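Local coordinates for methylglyoxal reductase (NADPH-dependent) (Candida albicans SC5314, PDB 6KWS), which probably catalyses the NADPH-dependent reduction of methylglyoxal, as a member of the dihydroflavonol-4-reductase subfamily of NAD(P)-dependent epimerases and dehydratases, at residues A75-L81 with I118-T124; E172-W176 with K257-I261. The protein carries 1 engineered substitution. All coordinates share one frame; numbering follows the deposited sequence.

How the contacts relate
Both contacts reach the same Rossmann-type sheet, with their centres about 12 Å apart. Contact 1 pairs two of its parallel strands; contact 2 ties helix 160-181 to the start of strand 260-269, and strand 188-194 runs between strands 120-124 and 260-269. They touch at two places, Ile123 CD1 on Ala175 CB (4.0 Å) and Lys120 NZ on Lys257 CG (3.8 Å). Ser125, the residue after contact 1, hydrogen-bonds Glu172 of contact 2. No cofactor is bound to this chain, but contact 1 borders its site: Leu81 binds NADPH, and the Thr124 side chain lies about 4 Å from that of cofactor-binding Ile13. Contact 2 lies a step behind, Glu172 about 7 Å from NADPH-binding Lys168, side chain to side chain.

Contact 1 (A75-L81 with I118-T124); sequences AKVFLHL and IEKVVIT
Leu79 and Val122 lie side by side at the apolar centre, with Leu79 CD2 against Val122 CB at 3.5 Å. Leu79 sets CG beside its backbone N (chi1 -57°), and its branch CD2 turns to the neighbouring strand; helix 12-23 and Phe251 of helix 240-252 cover this leucine. Phe78, His80, Val121 and Ile123 point to the other face. There Ile123 CG1 sits at the edge of the imidazole, 4.1 Å from His80 CD2, while His80 ND1 hydrogen-bonds Ser7 of strand 3-7. The two strands are parallel neighbours, their axes 4.7 Å apart, and helix 92-114 joins them in a beta-alpha-beta crossover of the Rossmann fold. Along the ladder Phe78 N donates to Lys120 O, Val122 N to Phe78 O, His80 N to Val122 O and Thr124 N to His80 O. Near the cofactor side, Thr124 OG1 is hydrogen-bonded to His247. At the other end Lys76 O is gripped twice, by Glu119 N at 2.8 Å and more loosely by Lys120 N at 3.3 Å. Outermost, the Lys76 and Glu119 side chains run alongside each other, Lys76 NZ staying 4.3 Å from Glu119 OE2, too far for a salt bridge.

Contact 2 (E172-W176 with K257-I261); sequences EKAAW and KNQRI
Arg260 takes hold of the Glu172 carboxylate side-on: Arg260 NE reaches Glu172 OE1 at 2.7 Å on the syn side, and Arg260 NH2 reaches Glu172 OE2 at 3.1 Å from above the carboxylate plane. This bidentate salt bridge joins helix 160-181, which flanks the Rossmann sheet and carries NADPH-binding Lys168, to Arg260, the first residue of strand 260-269. The two flat groups are turned 35° apart, yet both acceptor oxygens stay close to the guanidinium plane. One turn along the helix, Trp176 NE1 donates to the anti side of Glu172 OE1 at 2.9 Å, with the oxygen nearly in the indole plane, so two N-H groups hold that oxygen from different directions. Glu172 OE2 is also bonded to Ser125. Arg260 NH1 is bonded to the backbone oxygens of Glu145 and Asp147, and its guanidinium makes a cation-pi contact with Trp148. A bend at chi3 (92°) turns the guanidinium off the line of the chain; its plane lies 81° from that of the indole. Packing spreads from the six-membered ring of Trp176: CZ2 touches Arg260 CG at 3.7 Å, while Gln259 O lies at the ring edge. Further round that edge, Asn258 OD1 approaches Trp176 CZ3 at 3.7 Å.

Contact 1 (A75-L81 with I118-T124)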
loop_
_atom_site.group_PDB
_atom_site.type_symbol
_atom_site.label_atom_id
_atom_site.label_comp_id
_atom_site.label_asym_id
_atom_site.label_seq_id
_atom_site.Cartn_x
_atom_site.Cartn_y
_atom_site.Cartn_z
ATOM N N ALA A 75 -13.078 -2.424 -20.116
ATOM C CA ALA A 75 -12.178 -1.885 -19.104
ATOM C C ALA A 75 -10.952 -1.248 -19.758
ATOM O O ALA A 75 -10.284 -1.870 -20.588
ATOM C CB ALA A 75 -11.753 -2.991 -18.142
ATOM N N LYS A 76 -10.658 -0.006 -19.377
ATOM C CA LYS A 76 -9.496 0.716 -19.870
ATOM C C LYS A 76 -8.333 0.728 -18.890
ATOM O O LYS A 76 -7.185 0.905 -19.315
ATOM C CB LYS A 76 -9.878 2.160 -20.201
ATOM C CG LYS A 76 -11.004 2.268 -21.217
ATOM C CD LYS A 76 -10.475 2.780 -22.547
ATOM C CE LYS A 76 -11.503 2.654 -23.669
ATOM N NZ LYS A 76 -12.040 3.981 -24.088
ATOM N N VAL A 77 -8.602 0.560 -17.598
ATOM C CA VAL A 77 -7.596 0.672 -16.553
ATOM C C VAL A 77 -7.660 -0.575 -15.693
ATOM O O VAL A 77 -8.752 -1.042 -15.349
ATOM C CB VAL A 77 -7.815 1.925 -15.682
ATOM C CG1 VAL A 77 -6.837 1.926 -14.536
ATOM C CG2 VAL A 77 -7.650 3.182 -16.498
ATOM N N PHE A 78 -6.498 -1.108 -15.336
ATOM C CA PHE A 78 -6.414 -2.196 -14.371
ATOM C C PHE A 78 -5.550 -1.743 -13.195
ATOM O O PHE A 78 -4.325 -1.625 -13.327
ATOM C CB PHE A 78 -5.850 -3.458 -15.017
ATOM C CG PHE A 78 -5.918 -4.692 -14.132
ATOM C CD1 PHE A 78 -5.029 -4.865 -13.080
ATOM C CD2 PHE A 78 -6.843 -5.696 -14.387
ATOM C CE1 PHE A 78 -5.082 -5.997 -12.290
ATOM C CE2 PHE A 78 -6.890 -6.836 -13.604
ATOM C CZ PHE A 78 -6.010 -6.987 -12.556
ATOM N N LEU A 79 -6.185 -1.504 -12.045
ATOM C CA LEU A 79 -5.494 -1.183 -10.799
ATOM C C LEU A 79 -5.267 -2.471 -10.017
ATOM O O LEU A 79 -6.218 -3.070 -9.509
ATOM C CB LEU A 79 -6.303 -0.200 -9.965
ATOM C CG LEU A 79 -6.666 1.117 -10.627
ATOM C CD1 LEU A 79 -7.426 1.974 -9.649
ATOM C CD2 LEU A 79 -5.422 1.806 -11.065
ATOM N N HIS A 80 -4.018 -2.886 -9.895
ATOM C CA HIS A 80 -3.685 -4.149 -9.243
ATOM C C HIS A 80 -3.279 -3.839 -7.802
ATOM O O HIS A 80 -2.193 -3.314 -7.546
ATOM C CB HIS A 80 -2.581 -4.853 -10.025
ATOM C CG HIS A 80 -2.198 -6.189 -9.482
ATOM N ND1 HIS A 80 -3.113 -7.069 -8.950
ATOM C CD2 HIS A 80 -0.991 -6.799 -9.394
ATOM C CE1 HIS A 80 -2.488 -8.163 -8.551
ATOM N NE2 HIS A 80 -1.199 -8.025 -8.811
ATOM N N LEU A 81 -4.158 -4.132 -6.857
ATOM C CA LEU A 81 -3.841 -3.884 -5.462
ATOM C C LEU A 81 -3.801 -5.143 -4.614
ATOM O O LEU A 81 -3.342 -5.071 -3.468
ATOM C CB LEU A 81 -4.848 -2.903 -4.847
ATOM C CG LEU A 81 -5.212 -1.668 -5.672
ATOM C CD1 LEU A 81 -5.864 -0.651 -4.799
ATOM C CD2 LEU A 81 -4.010 -1.048 -6.311
ATOM N N ILE A 118 -7.277 -2.672 -22.258
ATOM C CA ILE A 118 -6.556 -2.172 -21.088
ATOM C C ILE A 118 -5.392 -1.317 -21.579
ATOM O O ILE A 118 -4.467 -1.823 -22.220
ATOM C CB ILE A 118 -6.064 -3.313 -20.191
ATOM C CG1 ILE A 118 -7.229 -4.018 -19.484
ATOM C CG2 ILE A 118 -5.091 -2.780 -19.175
ATOM C CD1 ILE A 118 -8.033 -3.106 -18.577
ATOM N N GLU A 119 -5.440 -0.017 -21.278
ATOM C CA GLU A 119 -4.424 0.924 -21.718
ATOM C C GLU A 119 -3.498 1.384 -20.603
ATOM O O GLU A 119 -2.377 1.825 -20.890
ATOM C CB GLU A 119 -5.088 2.145 -22.351
ATOM C CG GLU A 119 -5.877 1.796 -23.590
ATOM C CD GLU A 119 -7.166 2.624 -23.745
ATOM O OE1 GLU A 119 -7.207 3.788 -23.270
ATOM O OE2 GLU A 119 -8.132 2.096 -24.347
ATOM N N LYS A 120 -3.932 1.290 -19.349
ATOM C CA LYS A 120 -3.111 1.714 -18.229
ATOM C C LYS A 120 -3.206 0.658 -17.142
ATOM O O LYS A 120 -4.274 0.092 -16.906
ATOM C CB LYS A 120 -3.530 3.108 -17.716
ATOM C CG LYS A 120 -2.880 4.235 -18.532
ATOM C CD LYS A 120 -3.655 5.533 -18.410
ATOM C CE LYS A 120 -3.155 6.609 -19.368
ATOM N NZ LYS A 120 -2.097 7.420 -18.719
ATOM N N VAL A 121 -2.073 0.370 -16.515
ATOM C CA VAL A 121 -1.989 -0.606 -15.438
ATOM C C VAL A 121 -1.246 0.042 -14.283
ATOM O O VAL A 121 -0.154 0.586 -14.477
ATOM C CB VAL A 121 -1.276 -1.889 -15.901
ATOM C CG1 VAL A 121 -1.060 -2.822 -14.736
ATOM C CG2 VAL A 121 -2.097 -2.567 -16.989
ATOM N N VAL A 122 -1.830 -0.003 -13.090
ATOM C CA VAL A 122 -1.166 0.499 -11.889
ATOM C C VAL A 122 -1.022 -0.634 -10.875
ATOM O O VAL A 122 -1.999 -1.321 -10.555
ATOM C CB VAL A 122 -1.925 1.688 -11.280
ATOM C CG1 VAL A 122 -1.124 2.286 -10.122
ATOM C CG2 VAL A 122 -2.219 2.725 -12.362
ATOM N N ILE A 123 0.196 -0.824 -10.370
ATOM C CA ILE A 123 0.499 -1.875 -9.402
ATOM C C ILE A 123 0.987 -1.243 -8.110
ATOM O O ILE A 123 1.810 -0.323 -8.129
ATOM C CB ILE A 123 1.556 -2.865 -9.930
ATOM C CG1 ILE A 123 1.011 -3.632 -11.125
ATOM C CG2 ILE A 123 1.945 -3.835 -8.842
ATOM C CD1 ILE A 123 1.990 -4.613 -11.684
ATOM N N THR A 124 0.498 -1.750 -6.986
ATOM C CA THR A 124 1.014 -1.309 -5.700
ATOM C C THR A 124 2.311 -2.035 -5.416
ATOM O O THR A 124 2.325 -3.266 -5.302
ATOM C CB THR A 124 0.031 -1.585 -4.572
ATOM O OG1 THR A 124 -1.286 -1.265 -5.018
ATOM C CG2 THR A 124 0.386 -0.726 -3.366
#

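Contact 2 (E172-W176 with K257-I261)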
loop_
_atom_site.group_PDB
_atom_site.type_symbol
_atom_site.label_atom_id
_atom_site.label_comp_id
_atom_site.label_asym_id
_atom_site.label_seq_id
_atom_site.Cartn_x
_atom_site.Cartn_y
_atom_site.Cartn_z
ATOM N N GLU A 172 8.215 -6.435 -8.010
ATOM C CA GLU A 172 8.245 -5.272 -8.894
ATOM C C GLU A 172 9.268 -5.453 -10.010
ATOM O O GLU A 172 9.034 -5.023 -11.150
ATOM C CB GLU A 172 8.539 -3.993 -8.107
ATOM C CG GLU A 172 7.927 -2.743 -8.774
ATOM C CD GLU A 172 8.603 -1.430 -8.377
ATOM O OE1 GLU A 172 8.815 -0.578 -9.268
ATOM O OE2 GLU A 172 8.917 -1.239 -7.180
ATOM N N LYS A 173 10.423 -6.055 -9.690
ATOM C CA LYS A 173 11.406 -6.356 -10.723
ATOM C C LYS A 173 10.758 -7.185 -11.821
ATOM O O LYS A 173 11.005 -6.968 -13.010
ATOM C CB LYS A 173 12.604 -7.081 -10.107
ATOM C CG LYS A 173 13.892 -6.991 -10.870
ATOM C CD LYS A 173 14.162 -8.219 -11.672
ATOM C CE LYS A 173 15.531 -8.344 -12.058
ATOM N NZ LYS A 173 16.374 -8.138 -10.962
ATOM N N ALA A 174 9.850 -8.080 -11.435
ATOM C CA ALA A 174 9.215 -8.959 -12.403
ATOM C C ALA A 174 8.260 -8.195 -13.315
ATOM O O ALA A 174 8.164 -8.496 -14.512
ATOM C CB ALA A 174 8.493 -10.081 -11.666
ATOM N N ALA A 175 7.537 -7.210 -12.770
ATOM C CA ALA A 175 6.619 -6.424 -13.592
ATOM C C ALA A 175 7.358 -5.638 -14.668
ATOM O O ALA A 175 6.935 -5.621 -15.829
ATOM C CB ALA A 175 5.805 -5.472 -12.720
ATOM N N TRP A 176 8.451 -4.951 -14.301
ATOM C CA TRP A 176 9.190 -4.187 -15.301
ATOM C C TRP A 176 9.857 -5.110 -16.300
ATOM O O TRP A 176 9.907 -4.798 -17.500
ATOM C CB TRP A 176 10.227 -3.278 -14.648
ATOM C CG TRP A 176 9.625 -2.186 -13.838
ATOM C CD1 TRP A 176 9.702 -2.038 -12.489
ATOM C CD2 TRP A 176 8.832 -1.092 -14.317
ATOM N NE1 TRP A 176 9.027 -0.917 -12.098
ATOM C CE2 TRP A 176 8.475 -0.319 -13.199
ATOM C CE3 TRP A 176 8.393 -0.690 -15.581
ATOM C CZ2 TRP A 176 7.694 0.838 -13.304
ATOM C CZ3 TRP A 176 7.623 0.460 -15.686
ATOM C CH2 TRP A 176 7.286 1.214 -14.551
ATOM N N LYS A 257 2.981 7.561 -16.839
ATOM C CA LYS A 257 3.260 6.307 -17.536
ATOM C C LYS A 257 4.717 5.895 -17.388
ATOM O O LYS A 257 5.629 6.707 -17.573
ATOM C CB LYS A 257 2.918 6.427 -19.021
ATOM C CG LYS A 257 1.599 7.106 -19.290
ATOM C CD LYS A 257 1.368 7.377 -20.775
ATOM C CE LYS A 257 0.434 6.317 -21.365
ATOM N NZ LYS A 257 0.125 6.569 -22.807
ATOM N N ASN A 258 4.928 4.615 -17.075
ATOM C CA ASN A 258 6.262 4.043 -16.888
ATOM C C ASN A 258 7.039 4.767 -15.796
ATOM O O ASN A 258 8.265 4.860 -15.853
ATOM C CB ASN A 258 7.049 4.010 -18.208
ATOM C CG ASN A 258 6.458 3.004 -19.197
ATOM O OD1 ASN A 258 6.586 1.780 -19.012
ATOM N ND2 ASN A 258 5.745 3.511 -20.215
ATOM N N GLN A 259 6.326 5.277 -14.796
ATOM C CA GLN A 259 6.931 5.890 -13.628
ATOM C C GLN A 259 6.799 4.972 -12.419
ATOM O O GLN A 259 5.831 4.212 -12.298
ATOM C CB GLN A 259 6.296 7.250 -13.306
ATOM C CG GLN A 259 6.497 8.309 -14.380
ATOM C CD GLN A 259 7.943 8.436 -14.828
ATOM O OE1 GLN A 259 8.861 8.505 -14.019
ATOM N NE2 GLN A 259 8.149 8.425 -16.134
ATOM N N ARG A 260 7.805 5.038 -11.540
ATOM C CA ARG A 260 7.714 4.537 -10.172
ATOM C C ARG A 260 7.469 5.727 -9.262
ATOM O O ARG A 260 8.309 6.627 -9.184
ATOM C CB ARG A 260 8.993 3.846 -9.731
ATOM C CG ARG A 260 9.406 2.656 -10.522
ATOM C CD ARG A 260 10.780 2.288 -10.020
ATOM N NE ARG A 260 10.745 1.308 -8.941
ATOM C CZ ARG A 260 11.680 1.214 -7.999
ATOM N NH1 ARG A 260 12.709 2.062 -7.996
ATOM N NH2 ARG A 260 11.584 0.275 -7.058
ATOM N N ILE A 261 6.338 5.742 -8.572
ATOM C CA ILE A 261 5.959 6.898 -7.782
ATOM C C ILE A 261 6.174 6.559 -6.313
ATOM O O ILE A 261 5.540 5.646 -5.768
ATOM C CB ILE A 261 4.519 7.339 -8.081
ATOM C CG1 ILE A 261 4.434 7.873 -9.507
ATOM C CG2 ILE A 261 4.148 8.491 -7.236
ATOM C CD1 ILE A 261 3.338 7.271 -10.317
#